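Local coordinates for exosome complex component Rrp42 (PDB 2WNR), which probably serves as a non-catalytic subunit of the archaeal exosome, helping to shape the Rrp41 active site for RNA degradation, at residues Val189-Leu194 with Thr226-Ile231; Lys23-Gly28 with Glu204-Pro209; Ile167-Val172 with Arg181-Pro186; Glu86-Ala91 with His142-Asp147; Val80-Ser85 with Met136-Leu141. One frame throughout, in Å; residues are numbered along the deposited sequence.

Interaction 1. Residues Val189-Leu194 with Thr226-Ile231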
# COMPACT_ATOMS: atom_id res chain seq x y z
N VAL A 189 -4.73 24.78 -26.93
CA VAL A 189 -5.21 25.61 -25.84
C VAL A 189 -6.35 26.47 -26.37
O VAL A 189 -6.16 27.30 -27.26
CB VAL A 189 -4.07 26.50 -25.28
CG1 VAL A 189 -4.60 27.47 -24.24
CG2 VAL A 189 -2.96 25.64 -24.68
N ASN A 190 -7.55 26.25 -25.83
CA ASN A 190 -8.73 26.99 -26.26
C ASN A 190 -8.88 28.34 -25.58
O ASN A 190 -9.32 29.32 -26.19
CB ASN A 190 -10.00 26.15 -26.06
CG ASN A 190 -10.24 25.17 -27.20
OD1 ASN A 190 -9.69 25.32 -28.29
ND2 ASN A 190 -11.08 24.17 -26.95
N ARG A 191 -8.50 28.38 -24.30
CA ARG A 191 -8.62 29.58 -23.46
C ARG A 191 -7.85 29.44 -22.14
O ARG A 191 -7.40 28.35 -21.79
CB ARG A 191 -10.09 29.93 -23.18
CG ARG A 191 -11.02 28.76 -22.85
CD ARG A 191 -12.46 29.26 -22.83
NE ARG A 191 -13.45 28.20 -23.00
CZ ARG A 191 -13.86 27.71 -24.18
NH1 ARG A 191 -14.78 26.76 -24.21
NH2 ARG A 191 -13.35 28.17 -25.32
N LYS A 192 -7.69 30.55 -21.44
CA LYS A 192 -6.97 30.56 -20.17
C LYS A 192 -7.91 30.84 -19.02
O LYS A 192 -8.96 31.46 -19.20
CB LYS A 192 -5.85 31.60 -20.17
CG LYS A 192 -4.54 31.12 -20.80
CD LYS A 192 -3.69 32.29 -21.27
CE LYS A 192 -4.06 32.70 -22.68
NZ LYS A 192 -3.36 33.95 -23.08
N ALA A 193 -7.54 30.35 -17.84
CA ALA A 193 -8.25 30.64 -16.61
C ALA A 193 -7.21 30.69 -15.49
O ALA A 193 -6.21 29.98 -15.53
CB ALA A 193 -9.27 29.57 -16.33
N LEU A 194 -7.44 31.56 -14.51
CA LEU A 194 -6.56 31.61 -13.34
C LEU A 194 -7.38 31.74 -12.06
O LEU A 194 -8.61 31.89 -12.12
CB LEU A 194 -5.53 32.73 -13.46
CG LEU A 194 -4.40 32.58 -14.50
CD1 LEU A 194 -3.52 33.81 -14.51
CD2 LEU A 194 -3.56 31.32 -14.28
N THR A 226 -12.41 32.56 -15.83
CA THR A 226 -11.91 32.35 -17.19
C THR A 226 -11.64 33.69 -17.88
O THR A 226 -11.91 34.76 -17.33
CB THR A 226 -12.89 31.49 -18.04
OG1 THR A 226 -14.11 32.22 -18.26
CG2 THR A 226 -13.20 30.18 -17.35
N GLU A 227 -11.09 33.62 -19.10
CA GLU A 227 -10.82 34.80 -19.91
C GLU A 227 -12.03 35.72 -20.07
O GLU A 227 -11.90 36.94 -20.00
CB GLU A 227 -10.33 34.39 -21.29
CG GLU A 227 -8.89 33.94 -21.35
CD GLU A 227 -8.41 33.74 -22.78
OE1 GLU A 227 -9.27 33.59 -23.68
OE2 GLU A 227 -7.17 33.74 -22.99
N GLU A 228 -13.19 35.11 -20.30
CA GLU A 228 -14.42 35.87 -20.56
C GLU A 228 -15.22 36.17 -19.29
O GLU A 228 -16.42 36.45 -19.35
CB GLU A 228 -15.29 35.19 -21.63
CG GLU A 228 -15.46 33.68 -21.48
CD GLU A 228 -14.30 32.90 -22.10
OE1 GLU A 228 -14.04 33.10 -23.32
OE2 GLU A 228 -13.67 32.08 -21.37
N GLY A 229 -14.55 36.11 -18.14
CA GLY A 229 -15.11 36.54 -16.86
C GLY A 229 -16.15 35.62 -16.24
O GLY A 229 -16.97 36.08 -15.46
N SER A 230 -16.11 34.34 -16.58
CA SER A 230 -17.03 33.36 -15.99
C SER A 230 -16.31 32.47 -14.97
O SER A 230 -15.10 32.23 -15.10
CB SER A 230 -17.71 32.52 -17.08
OG SER A 230 -16.78 31.68 -17.73
N ILE A 231 -17.05 32.00 -13.96
CA ILE A 231 -16.50 31.20 -12.86
C ILE A 231 -16.47 29.72 -13.21
O ILE A 231 -17.51 29.13 -13.51
CB ILE A 231 -17.31 31.40 -11.54
CG1 ILE A 231 -17.29 32.87 -11.10
CG2 ILE A 231 -16.78 30.51 -10.44
CD1 ILE A 231 -18.43 33.25 -10.16

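Interaction 2. Residues Lys23-Gly28 with Glu204-Pro209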
# COMPACT_ATOMS: atom_id res chain seq x y z
N LYS A 23 -7.68 47.90 7.94
CA LYS A 23 -7.29 47.97 6.52
C LYS A 23 -5.80 47.90 6.18
O LYS A 23 -5.38 48.43 5.15
CB LYS A 23 -7.95 49.16 5.81
CG LYS A 23 -9.30 48.84 5.17
CD LYS A 23 -10.44 48.91 6.18
CE LYS A 23 -11.72 48.34 5.58
NZ LYS A 23 -12.85 48.43 6.54
N GLU A 24 -5.00 47.24 7.02
CA GLU A 24 -3.59 47.05 6.70
C GLU A 24 -3.07 45.65 7.04
O GLU A 24 -3.65 44.94 7.85
CB GLU A 24 -2.69 48.16 7.28
CG GLU A 24 -2.73 48.33 8.80
CD GLU A 24 -2.25 49.70 9.23
OE1 GLU A 24 -1.14 49.81 9.79
OE2 GLU A 24 -2.98 50.69 8.97
N ARG A 25 -1.97 45.27 6.39
CA ARG A 25 -1.41 43.94 6.58
C ARG A 25 0.01 44.02 7.10
O ARG A 25 0.67 45.05 6.98
CB ARG A 25 -1.45 43.16 5.26
CG ARG A 25 -2.85 42.94 4.76
CD ARG A 25 -2.95 41.63 4.06
NE ARG A 25 -3.11 41.77 2.62
CZ ARG A 25 -3.12 40.75 1.76
NH1 ARG A 25 -2.94 39.51 2.19
NH2 ARG A 25 -3.29 40.99 0.47
N ILE A 26 0.47 42.93 7.70
CA ILE A 26 1.81 42.86 8.28
C ILE A 26 2.90 43.32 7.31
O ILE A 26 3.75 44.15 7.67
CB ILE A 26 2.08 41.45 8.88
CG1 ILE A 26 1.90 41.49 10.41
CG2 ILE A 26 3.47 40.91 8.49
CD1 ILE A 26 2.90 42.39 11.17
N ASP A 27 2.86 42.80 6.08
CA ASP A 27 3.85 43.17 5.07
C ASP A 27 3.48 44.47 4.33
O ASP A 27 4.15 44.86 3.37
CB ASP A 27 4.10 42.02 4.10
CG ASP A 27 2.91 41.73 3.21
OD1 ASP A 27 1.75 41.91 3.66
OD2 ASP A 27 3.14 41.31 2.05
N GLY A 28 2.40 45.11 4.78
CA GLY A 28 2.02 46.45 4.32
C GLY A 28 1.41 46.58 2.93
O GLY A 28 1.62 47.58 2.26
N GLU A 204 -12.97 41.06 7.28
CA GLU A 204 -12.47 41.39 5.95
C GLU A 204 -12.09 40.15 5.18
O GLU A 204 -11.67 39.15 5.77
CB GLU A 204 -11.25 42.32 6.06
CG GLU A 204 -11.47 43.62 6.85
CD GLU A 204 -12.46 44.56 6.19
OE1 GLU A 204 -12.68 44.45 4.96
OE2 GLU A 204 -13.02 45.42 6.91
N ILE A 205 -12.22 40.21 3.86
CA ILE A 205 -11.56 39.21 3.02
C ILE A 205 -10.28 39.80 2.42
O ILE A 205 -10.28 40.92 1.91
CB ILE A 205 -12.48 38.60 1.94
CG1 ILE A 205 -13.21 39.68 1.14
CG2 ILE A 205 -13.48 37.61 2.58
CD1 ILE A 205 -13.63 39.23 -0.24
N VAL A 206 -9.19 39.05 2.54
CA VAL A 206 -7.92 39.52 2.00
C VAL A 206 -7.44 38.61 0.90
O VAL A 206 -7.52 37.39 1.04
CB VAL A 206 -6.78 39.78 3.06
CG1 VAL A 206 -7.28 40.31 4.38
CG2 VAL A 206 -5.79 38.64 3.17
N LEU A 207 -6.95 39.20 -0.18
CA LEU A 207 -6.51 38.45 -1.34
C LEU A 207 -5.07 37.98 -1.16
O LEU A 207 -4.22 38.74 -0.71
CB LEU A 207 -6.66 39.29 -2.62
CG LEU A 207 -6.09 38.81 -3.96
CD1 LEU A 207 -6.82 37.57 -4.47
CD2 LEU A 207 -6.18 39.94 -4.98
N ASP A 208 -4.83 36.71 -1.51
CA ASP A 208 -3.49 36.12 -1.54
C ASP A 208 -2.84 36.16 -0.15
O ASP A 208 -2.00 37.03 0.13
CB ASP A 208 -2.65 36.78 -2.63
CG ASP A 208 -1.22 36.30 -2.64
OD1 ASP A 208 -1.01 35.09 -2.47
OD2 ASP A 208 -0.31 37.14 -2.81
N PRO A 209 -3.23 35.23 0.74
CA PRO A 209 -2.77 35.27 2.13
C PRO A 209 -1.37 34.75 2.34
O PRO A 209 -0.94 33.81 1.68
CB PRO A 209 -3.78 34.37 2.86
CG PRO A 209 -4.28 33.46 1.82
CD PRO A 209 -4.27 34.20 0.54

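Interaction 3. Residues Ile167-Val172 with Arg181-Pro186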
# COMPACT_ATOMS: atom_id res chain seq x y z
N ILE A 167 4.60 18.90 -27.69
CA ILE A 167 4.53 17.44 -27.79
C ILE A 167 4.74 16.94 -29.22
O ILE A 167 4.37 17.63 -30.17
CB ILE A 167 3.21 16.85 -27.22
CG1 ILE A 167 2.00 17.33 -28.01
CG2 ILE A 167 3.07 17.18 -25.74
CD1 ILE A 167 0.76 16.46 -27.82
N PRO A 168 5.33 15.74 -29.37
CA PRO A 168 5.55 15.19 -30.71
C PRO A 168 4.23 14.92 -31.44
O PRO A 168 3.22 14.61 -30.81
CB PRO A 168 6.29 13.88 -30.43
CG PRO A 168 5.94 13.53 -29.03
CD PRO A 168 5.82 14.84 -28.32
N ALA A 169 4.26 15.06 -32.77
CA ALA A 169 3.11 14.75 -33.59
C ALA A 169 2.87 13.24 -33.57
O ALA A 169 3.80 12.46 -33.77
CB ALA A 169 3.31 15.24 -35.01
N ALA A 170 1.63 12.86 -33.30
CA ALA A 170 1.24 11.46 -33.34
C ALA A 170 0.41 11.15 -34.60
O ALA A 170 -0.76 11.53 -34.70
CB ALA A 170 0.50 11.09 -32.07
N GLU A 171 1.04 10.48 -35.56
CA GLU A 171 0.37 10.07 -36.80
C GLU A 171 -0.17 8.65 -36.68
O GLU A 171 0.33 7.84 -35.89
CB GLU A 171 1.32 10.18 -38.02
CG GLU A 171 1.27 11.52 -38.75
CD GLU A 171 2.18 12.59 -38.15
OE1 GLU A 171 2.49 12.53 -36.94
OE2 GLU A 171 2.58 13.51 -38.90
N VAL A 172 -1.22 8.36 -37.46
CA VAL A 172 -1.79 7.02 -37.50
C VAL A 172 -1.47 6.36 -38.83
O VAL A 172 -1.84 6.87 -39.90
CB VAL A 172 -3.32 7.01 -37.26
CG1 VAL A 172 -3.82 5.59 -37.05
CG2 VAL A 172 -3.68 7.89 -36.06
N ARG A 181 8.67 12.90 -33.81
CA ARG A 181 9.34 13.89 -32.96
C ARG A 181 9.98 15.05 -33.75
O ARG A 181 10.54 15.98 -33.16
CB ARG A 181 10.36 13.20 -32.04
CG ARG A 181 11.05 14.12 -31.03
CD ARG A 181 11.78 13.33 -29.97
NE ARG A 181 10.99 13.19 -28.75
CZ ARG A 181 10.19 12.16 -28.46
NH1 ARG A 181 10.05 11.14 -29.30
NH2 ARG A 181 9.53 12.15 -27.31
N GLU A 182 9.87 15.01 -35.08
CA GLU A 182 10.34 16.13 -35.90
C GLU A 182 9.38 17.32 -35.80
O GLU A 182 9.81 18.46 -35.59
CB GLU A 182 10.56 15.72 -37.37
CG GLU A 182 11.27 14.37 -37.61
CD GLU A 182 12.56 14.19 -36.80
OE1 GLU A 182 13.65 14.36 -37.38
OE2 GLU A 182 12.48 13.87 -35.59
N LYS A 183 8.08 17.05 -35.95
CA LYS A 183 7.05 18.08 -35.85
C LYS A 183 6.55 18.21 -34.40
O LYS A 183 5.61 17.53 -33.99
CB LYS A 183 5.89 17.77 -36.81
CG LYS A 183 4.85 18.88 -36.98
CD LYS A 183 3.78 18.46 -37.99
CE LYS A 183 2.89 19.63 -38.41
NZ LYS A 183 2.22 19.35 -39.72
N MET A 184 7.20 19.09 -33.64
CA MET A 184 6.80 19.40 -32.27
C MET A 184 5.65 20.41 -32.26
O MET A 184 5.70 21.42 -32.94
CB MET A 184 7.98 19.94 -31.45
CG MET A 184 9.06 18.91 -31.16
SD MET A 184 8.44 17.41 -30.36
CE MET A 184 8.24 17.97 -28.67
N GLN A 185 4.61 20.11 -31.47
CA GLN A 185 3.39 20.91 -31.49
C GLN A 185 2.99 21.43 -30.11
O GLN A 185 3.18 20.74 -29.10
CB GLN A 185 2.23 20.10 -32.10
CG GLN A 185 2.37 19.83 -33.60
CD GLN A 185 1.15 19.15 -34.21
OE1 GLN A 185 0.67 18.13 -33.71
NE2 GLN A 185 0.64 19.72 -35.30
N PRO A 186 2.44 22.66 -30.05
CA PRO A 186 1.86 23.14 -28.80
C PRO A 186 0.60 22.35 -28.47
O PRO A 186 0.02 21.72 -29.37
CB PRO A 186 1.49 24.59 -29.12
CG PRO A 186 2.37 24.96 -30.26
CD PRO A 186 2.50 23.72 -31.07

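Interaction 4. Residues Glu86-Ala91 with His142-Asp147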
# COMPACT_ATOMS: atom_id res chain seq x y z
N GLU A 86 2.89 17.07 -5.18
CA GLU A 86 3.73 16.60 -4.10
C GLU A 86 4.01 17.74 -3.10
O GLU A 86 4.83 18.63 -3.37
CB GLU A 86 5.03 16.04 -4.67
CG GLU A 86 4.87 14.73 -5.39
CD GLU A 86 4.68 13.54 -4.45
OE1 GLU A 86 5.67 13.12 -3.81
OE2 GLU A 86 3.55 13.00 -4.36
N LEU A 87 3.33 17.72 -1.96
CA LEU A 87 3.58 18.68 -0.91
C LEU A 87 4.79 18.21 -0.10
O LEU A 87 4.66 17.47 0.87
CB LEU A 87 2.34 18.88 -0.04
CG LEU A 87 1.39 20.03 -0.39
CD1 LEU A 87 1.00 20.02 -1.84
CD2 LEU A 87 0.14 19.94 0.47
N LEU A 88 5.98 18.64 -0.52
CA LEU A 88 7.21 18.07 -0.02
C LEU A 88 7.55 18.46 1.42
O LEU A 88 7.42 19.62 1.82
CB LEU A 88 8.39 18.47 -0.92
CG LEU A 88 8.35 18.16 -2.42
CD1 LEU A 88 9.52 18.80 -3.15
CD2 LEU A 88 8.22 16.68 -2.76
N PRO A 89 8.02 17.48 2.20
CA PRO A 89 8.59 17.81 3.50
C PRO A 89 9.58 18.98 3.39
O PRO A 89 9.72 19.78 4.35
CB PRO A 89 9.32 16.52 3.89
CG PRO A 89 8.55 15.46 3.23
CD PRO A 89 8.02 16.03 1.95
N MET A 90 10.23 19.08 2.23
CA MET A 90 11.12 20.20 1.89
C MET A 90 10.41 21.54 2.07
O MET A 90 10.94 22.47 2.69
CB MET A 90 11.62 20.06 0.45
CG MET A 90 12.27 21.29 -0.14
SD MET A 90 13.54 20.82 -1.33
CE MET A 90 12.64 20.99 -2.85
N ALA A 91 9.19 21.61 1.54
CA ALA A 91 8.45 22.85 1.41
C ALA A 91 7.92 23.43 2.71
O ALA A 91 7.53 24.60 2.74
CB ALA A 91 7.31 22.66 0.40
N HIS A 142 5.04 20.34 -8.03
CA HIS A 142 6.10 20.05 -7.08
C HIS A 142 6.26 21.25 -6.14
O HIS A 142 6.85 22.28 -6.50
CB HIS A 142 7.40 19.75 -7.83
CG HIS A 142 8.15 18.57 -7.29
ND1 HIS A 142 7.67 17.28 -7.39
CD2 HIS A 142 9.34 18.48 -6.67
CE1 HIS A 142 8.54 16.45 -6.85
NE2 HIS A 142 9.56 17.15 -6.39
N ILE A 143 5.73 21.12 -4.93
CA ILE A 143 5.74 22.24 -4.00
C ILE A 143 7.10 22.24 -3.30
O ILE A 143 7.44 21.32 -2.57
CB ILE A 143 4.53 22.23 -3.03
CG1 ILE A 143 3.22 22.55 -3.76
CG2 ILE A 143 4.70 23.29 -1.99
CD1 ILE A 143 2.69 21.48 -4.70
N ILE A 144 7.86 23.30 -3.56
CA ILE A 144 9.26 23.43 -3.18
C ILE A 144 9.42 24.25 -1.90
O ILE A 144 10.32 24.00 -1.10
CB ILE A 144 10.04 24.11 -4.35
CG1 ILE A 144 9.96 23.26 -5.64
CG2 ILE A 144 11.47 24.38 -4.00
CD1 ILE A 144 10.47 21.82 -5.53
N ASP A 145 8.53 25.22 -1.71
CA ASP A 145 8.61 26.18 -0.61
C ASP A 145 7.18 26.64 -0.35
O ASP A 145 6.44 26.97 -1.30
CB ASP A 145 9.48 27.37 -1.01
CG ASP A 145 10.46 27.82 0.10
OD1 ASP A 145 10.42 27.33 1.25
OD2 ASP A 145 11.29 28.70 -0.21
N TYR A 146 6.76 26.64 0.91
CA TYR A 146 5.40 27.05 1.24
C TYR A 146 5.39 28.22 2.21
O TYR A 146 5.76 28.08 3.38
CB TYR A 146 4.57 25.87 1.77
CG TYR A 146 3.25 26.26 2.42
CD1 TYR A 146 2.27 26.95 1.71
CD2 TYR A 146 2.99 25.94 3.75
CE1 TYR A 146 1.06 27.32 2.31
CE2 TYR A 146 1.79 26.29 4.36
CZ TYR A 146 0.83 26.98 3.63
OH TYR A 146 -0.36 27.33 4.24
N ASP A 147 4.97 29.39 1.71
CA ASP A 147 4.91 30.59 2.53
C ASP A 147 3.56 31.27 2.34
O ASP A 147 3.46 32.49 2.44
CB ASP A 147 6.07 31.55 2.16
CG ASP A 147 6.41 32.54 3.28
OD1 ASP A 147 6.03 32.30 4.45
OD2 ASP A 147 7.08 33.56 3.00

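Interaction 5. Residues Val80-Ser85 with Met136-Leu141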
# COMPACT_ATOMS: atom_id res chain seq x y z
N VAL A 80 -6.54 12.46 -21.98
CA VAL A 80 -6.60 12.43 -20.53
C VAL A 80 -5.72 13.49 -19.88
O VAL A 80 -4.61 13.77 -20.35
CB VAL A 80 -6.22 11.03 -20.02
CG1 VAL A 80 -6.24 10.97 -18.49
CG2 VAL A 80 -7.15 9.97 -20.62
N ILE A 81 -6.23 14.10 -18.82
CA ILE A 81 -5.42 14.94 -17.92
C ILE A 81 -5.36 14.28 -16.55
O ILE A 81 -6.38 13.87 -16.01
CB ILE A 81 -5.98 16.37 -17.78
CG1 ILE A 81 -5.77 17.15 -19.07
CG2 ILE A 81 -5.32 17.12 -16.63
CD1 ILE A 81 -6.33 18.56 -19.05
N LEU A 82 -4.16 14.19 -15.98
CA LEU A 82 -3.94 13.62 -14.65
C LEU A 82 -3.14 14.60 -13.79
O LEU A 82 -1.95 14.82 -14.03
CB LEU A 82 -3.19 12.30 -14.78
CG LEU A 82 -4.01 11.11 -15.25
CD1 LEU A 82 -3.13 10.07 -15.90
CD2 LEU A 82 -4.82 10.48 -14.12
N THR A 83 -3.79 15.18 -12.78
CA THR A 83 -3.16 16.19 -11.93
C THR A 83 -2.76 15.56 -10.61
O THR A 83 -3.56 14.90 -9.95
CB THR A 83 -4.09 17.39 -11.69
OG1 THR A 83 -4.48 17.95 -12.95
CG2 THR A 83 -3.41 18.50 -10.87
N ASN A 84 -1.50 15.76 -10.23
CA ASN A 84 -1.02 15.28 -8.95
C ASN A 84 -0.03 16.27 -8.35
O ASN A 84 0.75 16.89 -9.08
CB ASN A 84 -0.39 13.88 -9.05
CG ASN A 84 0.10 13.37 -7.69
OD1 ASN A 84 -0.69 12.94 -6.85
ND2 ASN A 84 1.42 13.45 -7.46
N SER A 85 -0.07 16.44 -7.04
CA SER A 85 0.84 17.37 -6.39
C SER A 85 1.61 16.72 -5.27
O SER A 85 1.07 15.91 -4.51
CB SER A 85 0.09 18.61 -5.88
OG SER A 85 -1.03 18.23 -5.13
N MET A 136 -2.02 11.27 -22.88
CA MET A 136 -2.27 11.47 -21.46
C MET A 136 -1.29 12.50 -20.92
O MET A 136 -0.07 12.30 -20.96
CB MET A 136 -2.12 10.17 -20.69
CG MET A 136 -3.13 9.11 -21.08
SD MET A 136 -2.99 7.62 -20.08
CE MET A 136 -1.39 6.97 -20.60
N LEU A 137 -1.83 13.61 -20.44
CA LEU A 137 -1.03 14.70 -19.90
C LEU A 137 -0.89 14.58 -18.39
O LEU A 137 -1.86 14.83 -17.67
CB LEU A 137 -1.67 16.04 -20.24
CG LEU A 137 -1.32 16.83 -21.50
CD1 LEU A 137 -0.94 15.96 -22.69
CD2 LEU A 137 -2.49 17.73 -21.84
N PHE A 138 0.29 14.18 -17.92
CA PHE A 138 0.55 14.16 -16.47
C PHE A 138 0.99 15.54 -16.00
O PHE A 138 2.12 15.96 -16.24
CB PHE A 138 1.62 13.13 -16.11
CG PHE A 138 1.15 11.70 -16.21
CD1 PHE A 138 0.58 11.07 -15.11
CD2 PHE A 138 1.29 10.99 -17.40
CE1 PHE A 138 0.14 9.73 -15.20
CE2 PHE A 138 0.86 9.67 -17.49
CZ PHE A 138 0.28 9.04 -16.38
N LEU A 139 0.09 16.25 -15.36
CA LEU A 139 0.43 17.50 -14.72
C LEU A 139 0.95 17.19 -13.31
O LEU A 139 0.19 16.71 -12.47
CB LEU A 139 -0.80 18.41 -14.66
CG LEU A 139 -1.23 19.18 -15.92
CD1 LEU A 139 -1.01 18.41 -17.22
CD2 LEU A 139 -2.68 19.56 -15.81
N ASP A 140 2.23 17.45 -13.08
CA ASP A 140 2.86 17.17 -11.79
C ASP A 140 3.33 18.45 -11.07
O ASP A 140 4.22 19.16 -11.54
CB ASP A 140 4.00 16.18 -11.95
CG ASP A 140 3.51 14.75 -12.12
OD1 ASP A 140 2.85 14.25 -11.18
OD2 ASP A 140 3.80 14.14 -13.18
N LEU A 141 2.70 18.74 -9.94
CA LEU A 141 2.97 19.96 -9.20
C LEU A 141 3.91 19.64 -8.06
O LEU A 141 3.63 18.79 -7.23
CB LEU A 141 1.66 20.56 -8.67
CG LEU A 141 0.63 21.18 -9.63
CD1 LEU A 141 0.33 20.31 -10.84
CD2 LEU A 141 -0.67 21.50 -8.89

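Interaction 1. Residues Val189-Leu194 with Thr226-Ile231
Ala193 and Thr226 form an antiparallel, non-hydrogen-bonded pair between two central strands of the four-stranded sheet in this RNase PH fold, and a type I beta turn runs from Thr226 to Gly229. One step along, Glu227 N gives Lys192 O a weak, bent bond of 3.0 Å (129° at the hydrogen). Gly229 N to Thr226 O, 3.1 Å, closes the turn, and just past it Ser230 O takes Thr226 N at 2.8 Å. The Thr226 hydroxyl, OG1, sits close to two oxygens: Ser230 OG at 2.8 Å and Glu228 OE2 at 3.1 Å. A polar side chain of another protein's chain is hydrogen-bonded to Ser230 OG. The ammonium of Lys192 finds its stronger mate in Asp266, on helix 244-268; toward Glu227 it makes a long salt bridge, NZ to OE2 3.8 Å. Lys192 is bent at chi3 (-87°), and its CE lies nearer to that carboxylate oxygen than NZ does. Arg191 and Glu228 cross at about a right angle, with charge attraction but no N-H aimed at the acid: Arg191 NE and Glu228 OE2 are 4.2 Å apart, and Arg191 CD, at 3.4 Å, is what touches Glu228 OE2.

Interaction 2. Residues Lys23-Gly28 with Glu204-Pro209
Arg25 points its guanidinium at the end of strand 204-207, where the main-chain carbonyls of Leu207 and Asp208 lie near the plane of the group, at its edge. NH2 of Arg25 makes the firm bond, 2.7 Å to Leu207 O; the donor is in the carbonyl plane, while the oxygen is tilted 22° from the guanidinium plane. NH1 of Arg25 adds a weak bond to the same Leu207 O and another weak one, at 3.4 Å, to Asp208 O. Across one face of the guanidinium lies Val206, whose CB is 3.9 Å above the plane and offset toward the rim; the two side chains meet at a slant. Bends at chi2 (-147°) and chi3 (-110°) of Arg25 carry CD and then NE toward these partners. Glu213 also bridges to NH1, and Ser30 O accepts from NH2. At the other end, Lys23 and Glu204 cross at about a right angle, and Lys23 NZ meets Glu204 OE2 at 3.0 Å from above the carboxylate plane in a salt bridge. The contact joins the outermost strand, within this chain, of the four-stranded sheet to the loop after helix 11-21, which ends in a Schellman motif with Lys23, at positive phi, as C-prime residue.

Interaction 3. Residues Ile167-Val172 with Arg181-Pro186
Met184 has CG anti to its carbonyl carbon (chi1 -69°), and further bends at chi2 (-54°) and chi3 bring SD and CE alongside Pro168. The two side chains lie side by side, pointing the same way. SD of Met184 packs 3.7 Å from Pro168 CA, and the methyl CE of Met184 touches Pro168 CD at 4.0 Å. From the corner of the chain, Arg181 lays one face of its guanidinium over Pro168, whose CG sits 4.2 Å above that plane, offset toward its rim. The backbones pair as antiparallel strands of a three-stranded sheet in which strand 166-173 is central, flanked by 176-180 and 184-186. Ile167 and Gln185 are the hydrogen-bonded pair: Ile167 N reaches Gln185 O at 2.7 Å, and Gln185 N returns to Ile167 O at 2.8 Å. Pro168 and Met184 follow as a non-hydrogen-bonded pair. The chain turns a corner at Arg181 to Lys183, and the short strand axes stand at 106°; the third bond, Ala169 N to Lys183 O at 3.1 Å, is weak and bent. Ala169 CB meets Lys183 CB at 4.0 Å. Trp135 of strand 133-145 packs against Ile167 and Pro168.

Interaction 4. Residues Glu86-Ala91 with His142-Asp147
Ile143 and Ala91 bury the most surface here, and they touch directly: CB of Ala91 packs 3.6 Å from CG2 of Ile143. With CG2 anti to the backbone N and CG1 anti to the carbonyl carbon (chi1 -70°), Ile143 sends its other branch alongside Leu87, pointing the same way, and Ile143 CD1 lies 3.6 Å from Leu87 CD1. Ile143 N is held by Glu86 O at 3.1 Å, in the parallel pairing that continues through Glu86 and His142. Ala91 stands at the far end of segment 86-91, where Ala91 O accepts from Tyr146 N at 2.8 Å on a lone pair, and Ala91 CA makes a C-H...O contact with Ile144 O. Ile144, next in buried area, runs side by side with Met90, CE of Met90 reaching Ile144 CD1 at 3.5 Å. Leu88 lies obliquely over one face of the His142 ring; its CD2 is 4.3 Å from the ring centroid, an off-centre CH-pi contact. An alanine in place of His142 would probably leave the Leu88 methyls without that ring face and cost the edge-to-face contact with an aromatic side chain of another protein's chain. Ile144 and Asp145 face Gln59 together as a classic beta bulge. Strand 58-69 borders strand 133-145 here, packing Ile60 on Ile143 and Ile61 on Ile144, while Leu87 rests on helix 102-117 and Tyr146 on helix 211-214.

Interaction 5. Residues Val80-Ser85 with Met136-Leu141
Ile81 and Leu139 pack on the buried face of this parallel strand pair, CG2 of Ile81 lying 3.7 Å from CD2 of Leu139. Thr83 crosses the same leucine, its OG1 also 3.7 Å from Leu139 CD2. Farther along, Ser85 CB meets Leu141 CB at 3.7 Å. After strand 80-87 the chain passes through helix 102-117, which packs on this face against Ile81 and Ser85, and returns parallel in strand 133-145; helix 150-164 covers Leu139 and Leu141. The opposite face is more open, four of its six residues being partly exposed. There Phe138, its CG anti to the carbonyl carbon (chi1 -72°), lies side by side with Leu82, whose CD1 approaches the ring obliquely, 3.4 Å from CE1 of Phe138. An alanine at Phe138 would probably leave the Leu82 methyl without its ring partner and open a gap beside it. Asn84 and Asp140 cross with amide and carboxylate planes 76° apart. Five backbone bonds, from Leu137 N to Val80 O (2.8 Å) through to Leu141 N to Asn84 O (2.8 Å), pair facing main-chain groups, while Ile81 O turns to Arg116. Leucines and Ile81 thus share the helix-covered face with Thr83 and Ser85, whose hydroxyls find Asp112 and, weakly, Ser104 on helix 102-117, and the charge of Asp140 is probably balanced by a basic side chain of another protein's chain.

Overall arrangement
Interactions 4 and 5 are successive portions of one parallel pairing, strands 80-87 and 133-145: their centres lie about 17 Å apart, and Glu86 N probably bonds to Leu141 O where they meet. Both belong to the mixed six-stranded sheet, and both approach other protein chains of the assembly. Interactions 1 and 2 reach the four-stranded sheet, through neighbouring strands 193-201 and 204-207, with centres about 26 Å apart. Interaction 3 joins strands of a separate three-stranded sheet, about 46 Å from interaction 2 between centres. Along the chain, interaction 2 encloses interactions 3, 4 and 5 and crosses interaction 1, so the N-terminal segment closes back onto the second half of the RNase PH fold.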